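Universal stress protein (Archaeoglobus fulgidus, PDB 6HCD) is of unknown biochemical function but belongs to the universal stress protein A family, whose members probably help cells withstand stress, some of them binding ATP. Local coordinates at residues A[57-63]-A[95-101]; A[31-35]-A[78-83]; A[25-30]-A[116-122]. One frame throughout, in Å; residues are numbered along the deposited sequence.

Contact 1 of 3, residues A[57-63]-A[95-101]; sequences YVVHSLP and EEHLLVR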
loop_
_atom_site.group_PDB
_atom_site.type_symbol
_atom_site.label_atom_id
_atom_site.label_comp_id
_atom_site.label_asym_id
_atom_site.label_seq_id
_atom_site.Cartn_x
_atom_site.Cartn_y
_atom_site.Cartn_z
ATOM N N TYR A 57 -7.352 -9.744 -10.374
ATOM C CA TYR A 57 -7.723 -11.002 -9.740
ATOM C C TYR A 57 -8.284 -10.686 -8.354
ATOM O O TYR A 57 -7.559 -10.206 -7.501
ATOM C CB TYR A 57 -6.519 -11.934 -9.599
ATOM C CG TYR A 57 -5.986 -12.539 -10.870
ATOM C CD1 TYR A 57 -6.474 -12.193 -12.124
ATOM C CD2 TYR A 57 -4.927 -13.439 -10.810
ATOM C CE1 TYR A 57 -5.949 -12.747 -13.284
ATOM C CE2 TYR A 57 -4.388 -13.996 -11.959
ATOM C CZ TYR A 57 -4.899 -13.646 -13.197
ATOM O OH TYR A 57 -4.379 -14.201 -14.323
ATOM N N VAL A 58 -9.580 -10.956 -8.158
ATOM C CA VAL A 58 -10.235 -10.693 -6.903
ATOM C C VAL A 58 -10.194 -11.978 -6.076
ATOM O O VAL A 58 -10.661 -13.024 -6.544
ATOM C CB VAL A 58 -11.694 -10.232 -7.101
ATOM C CG1 VAL A 58 -12.306 -9.817 -5.791
ATOM C CG2 VAL A 58 -11.828 -9.108 -8.108
ATOM N N VAL A 59 -9.671 -11.886 -4.847
ATOM C CA VAL A 59 -9.501 -13.078 -4.014
ATOM C C VAL A 59 -10.266 -12.925 -2.702
ATOM O O VAL A 59 -10.404 -11.807 -2.149
ATOM C CB VAL A 59 -8.026 -13.385 -3.737
ATOM C CG1 VAL A 59 -7.289 -13.601 -5.041
ATOM C CG2 VAL A 59 -7.357 -12.296 -2.912
ATOM N N HIS A 60 -10.759 -14.067 -2.222
ATOM C CA HIS A 60 -11.257 -14.224 -0.871
ATOM C C HIS A 60 -10.831 -15.610 -0.371
ATOM O O HIS A 60 -10.963 -16.572 -1.100
ATOM C CB HIS A 60 -12.780 -14.061 -0.798
ATOM C CG HIS A 60 -13.275 -14.111 0.603
ATOM N ND1 HIS A 60 -13.396 -12.979 1.381
ATOM C CD2 HIS A 60 -13.663 -15.149 1.377
ATOM C CE1 HIS A 60 -13.854 -13.310 2.577
ATOM N NE2 HIS A 60 -14.023 -14.644 2.602
ATOM N N SER A 61 -10.349 -15.671 0.875
ATOM C CA SER A 61 -9.735 -16.848 1.472
ATOM C C SER A 61 -10.618 -17.420 2.586
ATOM O O SER A 61 -11.052 -16.676 3.458
ATOM C CB SER A 61 -8.374 -16.500 2.003
ATOM O OG SER A 61 -7.838 -17.576 2.773
ATOM N N LEU A 62 -10.849 -18.741 2.556
ATOM C CA LEU A 62 -11.450 -19.520 3.660
ATOM C C LEU A 62 -10.570 -20.730 3.964
ATOM O O LEU A 62 -9.940 -21.267 3.059
ATOM C CB LEU A 62 -12.845 -20.010 3.255
ATOM C CG LEU A 62 -13.832 -18.939 2.802
ATOM C CD1 LEU A 62 -14.985 -19.582 2.084
ATOM C CD2 LEU A 62 -14.292 -18.112 3.985
ATOM N N PRO A 63 -10.513 -21.228 5.227
ATOM C CA PRO A 63 -9.696 -22.407 5.550
ATOM C C PRO A 63 -10.149 -23.703 4.855
ATOM O O PRO A 63 -9.326 -24.383 4.229
ATOM C CB PRO A 63 -9.808 -22.553 7.074
ATOM C CG PRO A 63 -10.311 -21.209 7.553
ATOM C CD PRO A 63 -11.162 -20.662 6.418
ATOM N N GLU A 95 -11.257 -11.279 -12.757
ATOM C CA GLU A 95 -11.456 -12.714 -12.540
ATOM C C GLU A 95 -11.648 -12.995 -11.047
ATOM O O GLU A 95 -10.954 -12.421 -10.223
ATOM C CB GLU A 95 -10.221 -13.539 -12.918
ATOM C CG GLU A 95 -9.788 -13.420 -14.355
ATOM C CD GLU A 95 -8.584 -14.293 -14.678
ATOM O OE1 GLU A 95 -8.154 -15.100 -13.801
ATOM O OE2 GLU A 95 -8.066 -14.163 -15.803
ATOM N N GLU A 96 -12.557 -13.921 -10.724
ATOM C CA GLU A 96 -12.765 -14.399 -9.361
ATOM C C GLU A 96 -11.779 -15.533 -9.047
ATOM O O GLU A 96 -11.624 -16.445 -9.855
ATOM C CB GLU A 96 -14.139 -15.050 -9.189
ATOM C CG GLU A 96 -15.297 -14.211 -9.674
ATOM C CD GLU A 96 -16.624 -14.926 -9.561
ATOM O OE1 GLU A 96 -16.747 -15.847 -8.723
ATOM O OE2 GLU A 96 -17.533 -14.551 -10.320
ATOM N N HIS A 97 -11.209 -15.504 -7.845
ATOM C CA HIS A 97 -10.350 -16.556 -7.335
ATOM C C HIS A 97 -10.677 -16.827 -5.864
ATOM O O HIS A 97 -10.150 -16.179 -4.949
ATOM C CB HIS A 97 -8.881 -16.170 -7.528
ATOM C CG HIS A 97 -8.470 -16.137 -8.958
ATOM N ND1 HIS A 97 -7.920 -17.233 -9.594
ATOM C CD2 HIS A 97 -8.556 -15.157 -9.885
ATOM C CE1 HIS A 97 -7.658 -16.918 -10.848
ATOM N NE2 HIS A 97 -8.064 -15.657 -11.061
ATOM N N LEU A 98 -11.596 -17.762 -5.635
ATOM C CA LEU A 98 -11.902 -18.217 -4.276
ATOM C C LEU A 98 -10.770 -19.134 -3.838
ATOM O O LEU A 98 -10.403 -20.029 -4.593
ATOM C CB LEU A 98 -13.242 -18.965 -4.278
ATOM C CG LEU A 98 -13.680 -19.537 -2.931
ATOM C CD1 LEU A 98 -13.966 -18.421 -1.942
ATOM C CD2 LEU A 98 -14.888 -20.439 -3.100
ATOM N N LEU A 99 -10.233 -18.900 -2.637
ATOM C CA LEU A 99 -9.127 -19.698 -2.109
ATOM C C LEU A 99 -9.597 -20.464 -0.868
ATOM O O LEU A 99 -9.877 -19.880 0.177
ATOM C CB LEU A 99 -7.940 -18.791 -1.774
ATOM C CG LEU A 99 -7.435 -17.887 -2.897
ATOM C CD1 LEU A 99 -6.348 -16.958 -2.392
ATOM C CD2 LEU A 99 -6.949 -18.700 -4.087
ATOM N N VAL A 100 -9.652 -21.792 -0.996
ATOM C CA VAL A 100 -9.896 -22.682 0.118
ATOM C C VAL A 100 -8.753 -23.701 0.118
ATOM O O VAL A 100 -8.796 -24.689 -0.591
ATOM C CB VAL A 100 -11.288 -23.335 0.026
ATOM C CG1 VAL A 100 -11.594 -24.147 1.262
ATOM C CG2 VAL A 100 -12.380 -22.300 -0.189
ATOM N N ARG A 101 -7.699 -23.386 0.873
ATOM C CA ARG A 101 -6.382 -23.997 0.711
ATOM C C ARG A 101 -5.773 -24.382 2.070
ATOM O O ARG A 101 -4.573 -24.682 2.152
ATOM C CB ARG A 101 -5.456 -23.003 -0.003
ATOM C CG ARG A 101 -6.029 -22.428 -1.287
ATOM C CD ARG A 101 -4.964 -22.055 -2.301
ATOM N NE ARG A 101 -4.124 -20.953 -1.862
ATOM C CZ ARG A 101 -3.178 -20.383 -2.605
ATOM N NH1 ARG A 101 -2.864 -20.920 -3.773
ATOM N NH2 ARG A 101 -2.558 -19.288 -2.175
HETATM O O HOH W 1 -7.168 -21.241 2.628
#

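Contact 2 of 3, residues A[31-35]-A[78-83]; sequences VDKKS and ETLSWA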
loop_
_atom_site.group_PDB
_atom_site.type_symbol
_atom_site.label_atom_id
_atom_site.label_comp_id
_atom_site.label_asym_id
_atom_site.label_seq_id
_atom_site.Cartn_x
_atom_site.Cartn_y
_atom_site.Cartn_z
ATOM N N VAL A 31 -10.867 -9.001 -0.956
ATOM C CA VAL A 31 -12.145 -8.449 -0.489
ATOM C C VAL A 31 -12.731 -9.377 0.578
ATOM O O VAL A 31 -12.725 -10.597 0.408
ATOM C CB VAL A 31 -13.131 -8.227 -1.652
ATOM C CG1 VAL A 31 -12.637 -7.146 -2.592
ATOM C CG2 VAL A 31 -13.418 -9.505 -2.402
ATOM N N ASP A 32 -13.239 -8.788 1.671
ATOM C CA ASP A 32 -13.842 -9.563 2.746
ATOM C C ASP A 32 -15.324 -9.791 2.416
ATOM O O ASP A 32 -15.738 -10.901 2.143
ATOM C CB ASP A 32 -13.620 -8.889 4.102
ATOM C CG ASP A 32 -14.161 -9.683 5.288
ATOM O OD1 ASP A 32 -14.254 -10.929 5.168
ATOM O OD2 ASP A 32 -14.523 -9.046 6.303
ATOM N N LYS A 33 -16.101 -8.706 2.403
ATOM C CA LYS A 33 -17.552 -8.759 2.300
ATOM C C LYS A 33 -18.007 -7.661 1.343
ATOM O O LYS A 33 -17.228 -6.847 0.882
ATOM C CB LYS A 33 -18.191 -8.618 3.684
ATOM C CG LYS A 33 -17.741 -7.409 4.501
ATOM C CD LYS A 33 -18.298 -7.366 5.907
ATOM C CE LYS A 33 -18.443 -5.957 6.448
ATOM N NZ LYS A 33 -18.936 -5.958 7.845
ATOM N N LYS A 34 -19.281 -7.688 0.966
ATOM C CA LYS A 34 -19.828 -6.568 0.209
ATOM C C LYS A 34 -19.977 -5.406 1.191
ATOM O O LYS A 34 -20.592 -5.565 2.224
ATOM C CB LYS A 34 -21.130 -6.949 -0.497
ATOM C CG LYS A 34 -21.019 -8.219 -1.332
ATOM C CD LYS A 34 -22.029 -8.328 -2.437
ATOM C CE LYS A 34 -23.318 -8.941 -1.952
ATOM N NZ LYS A 34 -23.233 -10.420 -1.867
ATOM N N SER A 35 -19.335 -4.278 0.885
ATOM C CA SER A 35 -19.302 -3.117 1.765
ATOM C C SER A 35 -18.850 -1.908 0.949
ATOM O O SER A 35 -18.258 -2.066 -0.139
ATOM C CB SER A 35 -18.388 -3.347 2.951
ATOM O OG SER A 35 -17.026 -3.447 2.539
ATOM N N GLU A 78 -20.510 -15.097 -3.708
ATOM C CA GLU A 78 -21.372 -13.961 -4.042
ATOM C C GLU A 78 -20.553 -12.667 -3.981
ATOM O O GLU A 78 -20.673 -11.818 -4.851
ATOM C CB GLU A 78 -22.580 -13.892 -3.100
ATOM C CG GLU A 78 -23.708 -14.843 -3.460
ATOM C CD GLU A 78 -24.991 -14.629 -2.667
ATOM O OE1 GLU A 78 -25.519 -13.496 -2.689
ATOM O OE2 GLU A 78 -25.464 -15.600 -2.031
ATOM N N THR A 79 -19.715 -12.519 -2.953
ATOM C CA THR A 79 -18.857 -11.346 -2.805
ATOM C C THR A 79 -17.932 -11.220 -4.024
ATOM O O THR A 79 -17.764 -10.134 -4.558
ATOM C CB THR A 79 -18.045 -11.412 -1.505
ATOM O OG1 THR A 79 -18.983 -11.423 -0.434
ATOM C CG2 THR A 79 -17.040 -10.290 -1.352
ATOM N N LEU A 80 -17.336 -12.332 -4.461
ATOM C CA LEU A 80 -16.382 -12.304 -5.584
ATOM C C LEU A 80 -17.095 -11.964 -6.896
ATOM O O LEU A 80 -16.563 -11.244 -7.737
ATOM C CB LEU A 80 -15.687 -13.663 -5.693
ATOM C CG LEU A 80 -14.705 -13.978 -4.570
ATOM C CD1 LEU A 80 -14.157 -15.360 -4.727
ATOM C CD2 LEU A 80 -13.600 -12.971 -4.523
ATOM N N SER A 81 -18.296 -12.523 -7.083
ATOM C CA SER A 81 -19.095 -12.257 -8.265
ATOM C C SER A 81 -19.453 -10.766 -8.333
ATOM O O SER A 81 -19.356 -10.112 -9.365
ATOM C CB SER A 81 -20.316 -13.153 -8.288
ATOM O OG SER A 81 -21.158 -12.790 -9.368
ATOM N N TRP A 82 -19.895 -10.228 -7.201
ATOM C CA TRP A 82 -20.198 -8.807 -7.050
ATOM C C TRP A 82 -18.944 -7.972 -7.336
ATOM O O TRP A 82 -18.976 -6.992 -8.059
ATOM C CB TRP A 82 -20.744 -8.566 -5.645
ATOM C CG TRP A 82 -20.798 -7.137 -5.219
ATOM C CD1 TRP A 82 -21.799 -6.248 -5.472
ATOM C CD2 TRP A 82 -19.850 -6.453 -4.380
ATOM N NE1 TRP A 82 -21.531 -5.052 -4.864
ATOM C CE2 TRP A 82 -20.332 -5.139 -4.201
ATOM C CE3 TRP A 82 -18.629 -6.811 -3.789
ATOM C CZ2 TRP A 82 -19.632 -4.188 -3.451
ATOM C CZ3 TRP A 82 -17.931 -5.867 -3.076
ATOM C CH2 TRP A 82 -18.413 -4.564 -2.929
ATOM N N ALA A 83 -17.824 -8.362 -6.739
ATOM C CA ALA A 83 -16.576 -7.608 -6.875
ATOM C C ALA A 83 -16.149 -7.527 -8.343
ATOM O O ALA A 83 -15.744 -6.474 -8.793
ATOM C CB ALA A 83 -15.504 -8.225 -6.006
HETATM O O HOH W 2 -17.672 -12.643 1.503
HETATM O O HOH W 3 -21.156 -9.819 1.777
#

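Contact 3 of 3, residues A[25-30]-A[116-122]; sequences MPIVVA and VDAIAIV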
loop_
_atom_site.group_PDB
_atom_site.type_symbol
_atom_site.label_atom_id
_atom_site.label_comp_id
_atom_site.label_asym_id
_atom_site.label_seq_id
_atom_site.Cartn_x
_atom_site.Cartn_y
_atom_site.Cartn_z
HETATM N N MSE A 25 1.229 -9.671 -15.400
HETATM C CA MSE A 25 1.261 -9.580 -13.955
HETATM C C MSE A 25 -0.026 -8.864 -13.534
HETATM O O MSE A 25 -0.210 -7.671 -13.796
HETATM C CB MSE A 25 2.491 -8.792 -13.589
HETATM C CG MSE A 25 3.730 -9.591 -14.005
HETATM SE SE MSE A 25 5.334 -8.616 -13.476
HETATM C CE MSE A 25 5.044 -6.865 -14.351
ATOM N N PRO A 26 -0.965 -9.560 -12.867
ATOM C CA PRO A 26 -2.237 -8.932 -12.498
ATOM C C PRO A 26 -2.133 -8.002 -11.280
ATOM O O PRO A 26 -1.140 -8.064 -10.492
ATOM C CB PRO A 26 -3.102 -10.142 -12.140
ATOM C CG PRO A 26 -2.114 -11.155 -11.586
ATOM C CD PRO A 26 -0.846 -10.956 -12.401
ATOM N N ILE A 27 -3.181 -7.197 -11.101
ATOM C CA ILE A 27 -3.471 -6.566 -9.828
ATOM C C ILE A 27 -4.296 -7.577 -9.016
ATOM O O ILE A 27 -5.316 -8.066 -9.506
ATOM C CB ILE A 27 -4.251 -5.245 -10.046
ATOM C CG1 ILE A 27 -3.445 -4.192 -10.809
ATOM C CG2 ILE A 27 -4.790 -4.690 -8.735
ATOM C CD1 ILE A 27 -2.244 -3.674 -10.042
ATOM N N VAL A 28 -3.876 -7.861 -7.782
ATOM C CA VAL A 28 -4.622 -8.740 -6.883
ATOM C C VAL A 28 -5.353 -7.858 -5.873
ATOM O O VAL A 28 -4.740 -6.984 -5.278
ATOM C CB VAL A 28 -3.694 -9.740 -6.168
ATOM C CG1 VAL A 28 -4.374 -10.451 -5.009
ATOM C CG2 VAL A 28 -3.109 -10.737 -7.152
ATOM N N VAL A 29 -6.653 -8.095 -5.698
ATOM C CA VAL A 29 -7.432 -7.352 -4.743
ATOM C C VAL A 29 -8.090 -8.360 -3.795
ATOM O O VAL A 29 -8.691 -9.332 -4.229
ATOM C CB VAL A 29 -8.438 -6.406 -5.430
ATOM C CG1 VAL A 29 -9.384 -7.129 -6.368
ATOM C CG2 VAL A 29 -9.197 -5.595 -4.406
ATOM N N ALA A 30 -7.883 -8.159 -2.486
ATOM C CA ALA A 30 -8.472 -8.979 -1.454
ATOM C C ALA A 30 -9.740 -8.286 -0.938
ATOM O O ALA A 30 -9.687 -7.142 -0.531
ATOM C CB ALA A 30 -7.477 -9.206 -0.350
ATOM N N VAL A 116 0.962 -15.750 -8.701
ATOM C CA VAL A 116 0.507 -15.149 -9.962
ATOM C C VAL A 116 1.425 -13.990 -10.374
ATOM O O VAL A 116 1.127 -13.307 -11.356
ATOM C CB VAL A 116 -0.967 -14.709 -9.910
ATOM C CG1 VAL A 116 -1.868 -15.872 -9.541
ATOM C CG2 VAL A 116 -1.182 -13.522 -8.983
ATOM N N ASP A 117 2.513 -13.767 -9.633
ATOM C CA ASP A 117 3.481 -12.704 -9.908
ATOM C C ASP A 117 2.770 -11.343 -10.015
ATOM O O ASP A 117 2.961 -10.609 -10.988
ATOM C CB ASP A 117 4.298 -13.012 -11.167
ATOM C CG ASP A 117 5.548 -12.154 -11.327
ATOM O OD1 ASP A 117 6.063 -11.654 -10.317
ATOM O OD2 ASP A 117 5.995 -11.985 -12.469
ATOM N N ALA A 118 1.956 -11.019 -8.996
ATOM C CA ALA A 118 1.119 -9.818 -8.986
ATOM C C ALA A 118 1.996 -8.563 -9.008
ATOM O O ALA A 118 3.103 -8.550 -8.417
ATOM C CB ALA A 118 0.234 -9.820 -7.755
ATOM N N ILE A 119 1.500 -7.513 -9.666
ATOM C CA ILE A 119 2.161 -6.198 -9.655
ATOM C C ILE A 119 2.024 -5.606 -8.244
ATOM O O ILE A 119 2.948 -4.972 -7.719
ATOM C CB ILE A 119 1.552 -5.256 -10.715
ATOM C CG1 ILE A 119 1.807 -5.756 -12.137
ATOM C CG2 ILE A 119 2.065 -3.837 -10.524
ATOM C CD1 ILE A 119 1.137 -4.947 -13.224
ATOM N N ALA A 120 0.835 -5.785 -7.656
ATOM C CA ALA A 120 0.550 -5.290 -6.319
ATOM C C ALA A 120 -0.673 -6.020 -5.763
ATOM O O ALA A 120 -1.450 -6.635 -6.522
ATOM C CB ALA A 120 0.315 -3.792 -6.347
ATOM N N ILE A 121 -0.795 -5.959 -4.432
ATOM C CA ILE A 121 -1.982 -6.372 -3.699
ATOM C C ILE A 121 -2.707 -5.102 -3.251
ATOM O O ILE A 121 -2.093 -4.213 -2.700
ATOM C CB ILE A 121 -1.626 -7.246 -2.484
ATOM C CG1 ILE A 121 -0.719 -8.419 -2.860
ATOM C CG2 ILE A 121 -2.880 -7.696 -1.752
ATOM C CD1 ILE A 121 -0.139 -9.124 -1.663
ATOM N N VAL A 122 -4.012 -5.054 -3.477
ATOM C CA VAL A 122 -4.816 -3.935 -2.997
ATOM C C VAL A 122 -5.756 -4.485 -1.918
ATOM O O VAL A 122 -6.405 -5.498 -2.146
ATOM C CB VAL A 122 -5.595 -3.258 -4.139
ATOM C CG1 VAL A 122 -6.280 -1.996 -3.659
ATOM C CG2 VAL A 122 -4.729 -2.982 -5.344
#

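Contact 1 of 3, residues A[57-63]-A[95-101]
Tyr57 and Glu95 open a parallel pairing that runs in step as far as Ser61 and Leu99, joining the two strands of a beta-alpha-beta unit whose connecting helix is 70-89, part of the Rossmann-like fold of universal stress proteins.

Backbone bonds do the zipping. Val58 is held through both of its polar atoms, its N giving to Glu95 O and its O taking His97 N, each at 2.9 Å. Further along, Leu99 N reaches His60 O, and Leu62 N closes on Leu99 O at 2.8 Å.

The aromatic and polar group sits at the beginning of the strands. His97 NE2 stands 3.7 Å above the Tyr57 ring plane, over its centre, with the two planes tilted by 35°. His97 NE2 gives its hydrogen to Glu95 OE1 at 2.8 Å, staying near the imidazole plane and using the carboxylate's anti lone pair. Glu95, its chain extended beyond CG, runs alongside the phenol and points the same way, its carboxylate 24° from the ring plane and OE1 3.3 Å from Tyr57 CE1. Phe112 of helix 105-115 packs against both rings. With an alanine in place of Tyr57, the imidazole would probably lose the ring beneath it, and the His97-Glu95 pair would be freer to turn.

Apolar contacts follow on the same face, where Val59 CB meets Leu99 CD1 at 4.2 Å. On the other face Leu62 CD1 touches Leu98 CD1, while Val58 packs on Leu80 and Ala83 of helix 70-89. Asp108 ties down the far end, bonding Ser61 OG and forming a salt bridge with Arg101 NE. There one water accepts from Arg101 N and lies 2.8 Å from Leu62 O as well.

Contact 2 of 3, residues A[31-35]-A[78-83]
Lys34 runs over one face of the Trp82 indole, a CH-pi contact that fastens the loop after the first strand of this Rossmann-like fold to helix 70-89. CD of Lys34 carries it, 3.5 Å from the centroid of the five-membered ring of Trp82 and 24° off its normal, with Trp82 CG the nearest ring atom. The lysine and the tryptophan point in opposite senses as they pass. Lys34 CG sits near CD2 and CE3, and together CG and CD cover the CG-CD2-CE3 side of the indole. Trp82 meets it because its CG is anti to the backbone N (chi1 166°), and the far end of the indole brings Trp82 CH2 to 3.7 Å from Ser35 O. Ala38, Glu39 and Leu42 of helix 36-52 also pack on this tryptophan, which thus packs between the loop and helix 36-52.

The lysine bends at both bonds of CD, about CG-CD and CD-CE, which brings NZ beside the Glu78 side chain. The charge pairing there is long, 3.9 Å from Lys34 NZ to Glu78 OE1, and probably contributes little.

Deeper in, Val31 and Thr79 also run past each other in opposite senses, their CG2 methyls 3.9 Å apart. Val31 CG2 touches Leu80 CD2 as well, at 4.1 Å, and Val58 of strand 56-62 helps to close this apolar layer. While the Thr79 methyl looks to the valine, its hydroxyl serves the polar side: OG1 is hydrogen-bonded to Glu75 O one turn back. Thr79 OG1 also accepts from a water at 2.6 Å, which gives its other hydrogen to Asp32 O at 2.7 Å.

Contact 3 of 3, residues A[25-30]-A[116-122]
Val28 O takes the N-H of Val122 at 2.7 Å, the shortest bond between two parallel strands in the interior of the Rossmann-like sheet, and the CA of Ile121 leans on the same oxygen at 3.2 Å. Val28 N is bonded in turn to Ala120 O, and Ala30 N to Val122 O. Just ahead of strand 27-30, Pro26 O is gripped in a similar way, by Ile119 N at 2.8 Å and more loosely by the CA of Ala118.

Side chains pack on both faces. On one, Val28 CG2, anti to the carbonyl carbon (chi1 167°, measured to CG1), reaches back to Ala118 CB at 3.5 Å and also touches Val116 CG2. The Val116 methyl fills the angle between Val28 and the proline, its CG2 meeting Pro26 CG at 3.6 Å. Phe112 and Ile109 of helix 105-115 cover this side. On the other face Ile27 and Val122 cross with their CG2 methyls 3.8 Å apart, beneath helix 36-52, which sends Ala45 onto Ile27.

The chain enters 116-122 from helix 105-115 through a Schellman motif, Asp117 taking positive phi (54°) as it leaves the last turn. The selenomethionine at Met25 lies over this turn, crossing Ile119 at about a right angle. Packing is tight here, and Met25 O and Asp117 O are both buried without a polar partner. Met25 CB comes to 3.4 Å from Ile119 CG1, and Met25 SE lies 3.6 Å from Asp117 OD2.

In the fold
Contacts 1 and 3 belong to one sheet, since strand 27-30 neighbours 56-62: Tyr57 N bonds to Ile27 O at 2.8 Å, and the centres lie about 13 Å apart. Contact 2, its centre about 11 Å from that of contact 1, is tied to it by His60 ND1 and Val31 O, 2.7 Å apart. Contacts 2 and 3 meet only in sequence, their centres about 17 Å apart. An unidentified ligand lies near residues of all three, about 3 Å from the side chains of Asp32 and His60 and about 4 Å from that of Ala30; it may come from the crystallisation liquor, though its place is consistent with the nucleotide site of ATP-binding relatives.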